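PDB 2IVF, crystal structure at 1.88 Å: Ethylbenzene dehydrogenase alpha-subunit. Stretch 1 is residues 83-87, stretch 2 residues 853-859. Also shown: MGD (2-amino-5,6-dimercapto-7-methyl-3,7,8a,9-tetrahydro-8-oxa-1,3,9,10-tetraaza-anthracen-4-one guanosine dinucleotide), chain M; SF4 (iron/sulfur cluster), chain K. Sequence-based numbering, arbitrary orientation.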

# COMPACT_ATOMS: atom_id res chain seq x y z
N LEU A 83 -7.71 10.52 -4.75
CA LEU A 83 -6.95 11.75 -4.89
C LEU A 83 -5.74 11.78 -3.96
O LEU A 83 -4.85 12.59 -4.16
N ASN A 84 -5.70 10.85 -3.00
CA ASN A 84 -4.51 10.58 -2.19
C ASN A 84 -3.30 10.50 -3.07
O ASN A 84 -3.35 9.98 -4.13
N ILE A 85 -2.22 11.14 -2.65
CA ILE A 85 -1.04 11.13 -3.48
C ILE A 85 -0.22 9.85 -3.31
O ILE A 85 0.77 9.79 -2.59
N CYS A 86 -0.67 8.79 -3.97
CA CYS A 86 0.27 7.78 -4.41
C CYS A 86 1.17 8.47 -5.40
O CYS A 86 0.77 9.45 -6.02
N TRP A 87 2.39 7.95 -5.57
CA TRP A 87 3.38 8.52 -6.45
C TRP A 87 4.26 7.41 -7.02
O TRP A 87 4.74 6.53 -6.28
N SER A 853 -1.24 1.55 3.14
CA SER A 853 -2.01 2.79 3.13
C SER A 853 -1.36 3.73 2.17
O SER A 853 -0.17 3.60 1.91
N ILE A 854 -2.15 4.68 1.65
CA ILE A 854 -1.60 5.85 0.96
C ILE A 854 -1.51 6.93 2.07
O ILE A 854 -2.52 7.48 2.57
N HIS A 855 -0.28 7.21 2.50
CA HIS A 855 -0.07 8.03 3.69
C HIS A 855 -0.92 7.51 4.84
O HIS A 855 -0.93 6.30 5.05
N SER A 856 -1.69 8.36 5.55
CA SER A 856 -2.51 7.87 6.67
C SER A 856 -3.96 7.62 6.28
O SER A 856 -4.80 7.31 7.14
N THR A 857 -4.27 7.79 5.00
CA THR A 857 -5.63 7.72 4.50
C THR A 857 -6.33 6.43 4.91
O THR A 857 -7.54 6.46 5.24
N HIS A 858 -5.57 5.34 4.94
CA HIS A 858 -6.11 4.01 5.23
C HIS A 858 -5.53 3.39 6.51
O HIS A 858 -5.84 2.20 6.86
N LEU A 859 -4.73 4.17 7.23
CA LEU A 859 -4.10 3.67 8.44
C LEU A 859 -5.06 3.54 9.59
O LEU A 859 -4.78 2.88 10.61

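Where two irregular loops meet beside cofactors, side-chain conformation is often fixed by a few directional bonds, with apolar contact filling the space between them. The alpha-subunit of ethylbenzene dehydrogenase offers a compact example: residues 83-87 and 853-859, more than 760 positions apart in sequence, bury 250 Å² between them without forming a helix or strand.

The apolar centre belongs to I854. Its CA-to-CB bond points toward the first stretch, and with chi1 m and chi2 m it sets CG2 3.4 Å from CB of N84 and 3.5 Å from the backbone N of C86. Its CD1 lies 3.8 Å from CB of C86 and 3.4 Å from C19 of the MGD, while its CG1 comes within 3.8 Å of S2 of the iron-sulfur cluster. One isoleucine thus packs against protein backbone, side chains and both the MGD and the iron-sulfur cluster. C86, sideways with chi1 p at 38°, is committed elsewhere: its SG binds FE4 of the cluster at 2.3 Å.

The direct hydrogen bond across the interface comes from H855. In its m rotamer, with chi2 at -74°, the ring reaches over so that NE2 donates to O of I85 at 2.9 Å; the acceptor lies at the ring edge, near its plane. O17 of the MGD sits over one face of the same ring and accepts a hydrogen bond from the backbone N of H855 at 2.7 Å. I85 contributes mainly backbone here, since its m, m side chain ends leading away.

N84 takes the p rotamer and points toward the second stretch. Its OD1 approaches CE1 of H858 at 3.2 Å, near the plane of the ring, and CG2 of T857 at 3.8 Å. A water extends this polar corner, donating to OD1 of N84 at 2.6 Å and lying 2.8 Å from NE2 of H858 in a second hydrogen bond.

H858 leaves its backbone sideways, yet chi1 m and chi2 86° bring its ring nearer the first stretch. Its other nitrogen is held from within: N of I854 donates to ND1 of H858 at 3.0 Å and a nearly straight 175°. S853, chi1 t, reinforces the fold, its OG accepting from N of H858 at 2.9 Å and donating to O of H855 at 2.5 Å. These bonds brace the type II' turn from I854 to T857, closed by N of T857 donating to O of I854 at 3.0 Å.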

# COMPACT_ATOMS: atom_id res chain seq x y z
CB LEU A 83 -7.86 12.95 -4.66
CG LEU A 83 -8.95 13.15 -5.72
CD1 LEU A 83 -8.52 12.80 -7.15
CD2 LEU A 83 -10.16 12.32 -5.37
CB ASN A 84 -4.65 9.35 -1.24
CG ASN A 84 -5.05 8.05 -1.91
OD1 ASN A 84 -5.67 7.17 -1.25
ND2 ASN A 84 -4.69 7.87 -3.20
CB ILE A 85 -0.19 12.42 -3.33
CG1 ILE A 85 -1.03 13.65 -3.72
CG2 ILE A 85 1.04 12.34 -4.24
CD1 ILE A 85 -1.68 13.57 -5.18
CB CYS A 86 -0.48 6.59 -5.02
SG CYS A 86 -1.94 7.10 -6.02
CB TRP A 87 4.28 9.56 -5.75
CG TRP A 87 4.90 10.41 -6.78
CD1 TRP A 87 6.13 10.24 -7.34
CD2 TRP A 87 4.29 11.50 -7.46
NE1 TRP A 87 6.33 11.19 -8.31
CE2 TRP A 87 5.23 11.98 -8.39
CE3 TRP A 87 3.07 12.15 -7.34
CZ2 TRP A 87 4.98 13.09 -9.22
CZ3 TRP A 87 2.78 13.22 -8.19
CH2 TRP A 87 3.77 13.71 -9.10
CB SER A 853 -2.07 3.43 4.52
OG SER A 853 -2.79 4.67 4.52
CB ILE A 854 -2.43 6.32 -0.26
CG1 ILE A 854 -2.61 5.16 -1.26
CG2 ILE A 854 -1.78 7.48 -0.94
CD1 ILE A 854 -1.27 4.60 -1.87
CB HIS A 855 -0.30 9.50 3.32
CG HIS A 855 0.52 9.87 2.16
ND1 HIS A 855 1.87 10.06 2.26
CD2 HIS A 855 0.22 9.91 0.85
CE1 HIS A 855 2.36 10.29 1.05
NE2 HIS A 855 1.38 10.21 0.17
CB SER A 856 -2.47 8.84 7.86
OG SER A 856 -1.14 9.16 8.23
CB THR A 857 -5.62 7.89 2.97
OG1 THR A 857 -5.20 9.23 2.72
CG2 THR A 857 -7.00 7.67 2.32
CB HIS A 858 -5.81 3.07 4.07
CG HIS A 858 -6.07 3.65 2.73
ND1 HIS A 858 -5.14 4.41 2.06
CD2 HIS A 858 -7.17 3.62 1.95
CE1 HIS A 858 -5.66 4.83 0.92
NE2 HIS A 858 -6.88 4.33 0.80
CB LEU A 859 -2.87 4.51 8.81
CG LEU A 859 -1.63 4.32 7.97
CD1 LEU A 859 -0.44 5.20 8.53
CD2 LEU A 859 -1.26 2.80 7.79
PB MGD M . 10.50 5.13 -0.11
O1B MGD M . 9.23 4.43 0.22
O2B MGD M . 10.99 6.08 0.92
O3B MGD M . 10.51 5.91 -1.48
O3A MGD M . 8.14 6.00 -2.41
PA MGD M . 9.65 5.72 -2.84
O1A MGD M . 9.66 4.34 -3.35
O2A MGD M . 10.13 6.77 -3.71
O5' MGD M . 11.66 4.05 -0.38
C5' MGD M . 11.91 3.03 0.60
C4' MGD M . 13.23 2.33 0.30
O4' MGD M . 14.32 3.23 0.52
C3' MGD M . 13.36 1.33 1.42
O3' MGD M . 12.80 0.11 0.95
C2' MGD M . 14.87 1.25 1.63
O2' MGD M . 15.34 -0.06 1.25
C1' MGD M . 15.43 2.34 0.71
N9 MGD M . 16.52 3.06 1.41
C8 MGD M . 16.48 3.66 2.61
N7 MGD M . 17.66 4.25 2.89
C5 MGD M . 18.45 4.01 1.81
C6 MGD M . 19.76 4.30 1.45
O6 MGD M . 20.57 4.90 2.16
N1 MGD M . 20.20 3.86 0.20
C2 MGD M . 19.42 3.13 -0.71
N2 MGD M . 19.95 2.73 -1.92
N3 MGD M . 18.15 2.89 -0.36
C4 MGD M . 17.69 3.28 0.87
C10 MGD M . 7.77 7.21 -1.86
C11 MGD M . 6.52 7.69 -2.57
O11 MGD M . 5.56 6.72 -2.42
C12 MGD M . 6.02 9.07 -2.12
S12 MGD M . 7.12 10.35 -1.63
C13 MGD M . 4.67 9.32 -2.10
S13 MGD M . 4.11 10.89 -1.62
C14 MGD M . 3.69 8.26 -2.46
N15 MGD M . 3.18 7.70 -1.18
C16 MGD M . 2.74 6.36 -1.08
C17 MGD M . 2.13 5.85 0.03
O17 MGD M . 1.95 6.55 1.06
N18 MGD M . 1.73 4.50 0.01
C19 MGD M . 1.91 3.70 -1.07
N19 MGD M . 1.50 2.42 -0.98
N20 MGD M . 2.54 4.22 -2.13
C21 MGD M . 2.92 5.51 -2.17
N22 MGD M . 3.56 6.03 -3.29
C23 MGD M . 4.46 7.14 -3.22
FE1 SF4 K . -4.13 2.85 -5.53
FE2 SF4 K . -4.42 3.73 -8.08
FE3 SF4 K . -6.07 4.63 -6.20
FE4 SF4 K . -3.44 5.40 -6.18
S1 SF4 K . -4.99 5.98 -7.72
S2 SF4 K . -4.74 4.68 -4.35
S3 SF4 K . -2.48 3.49 -6.99
S4 SF4 K . -5.93 2.45 -6.93
O HOH W 1 -7.19 5.17 -1.88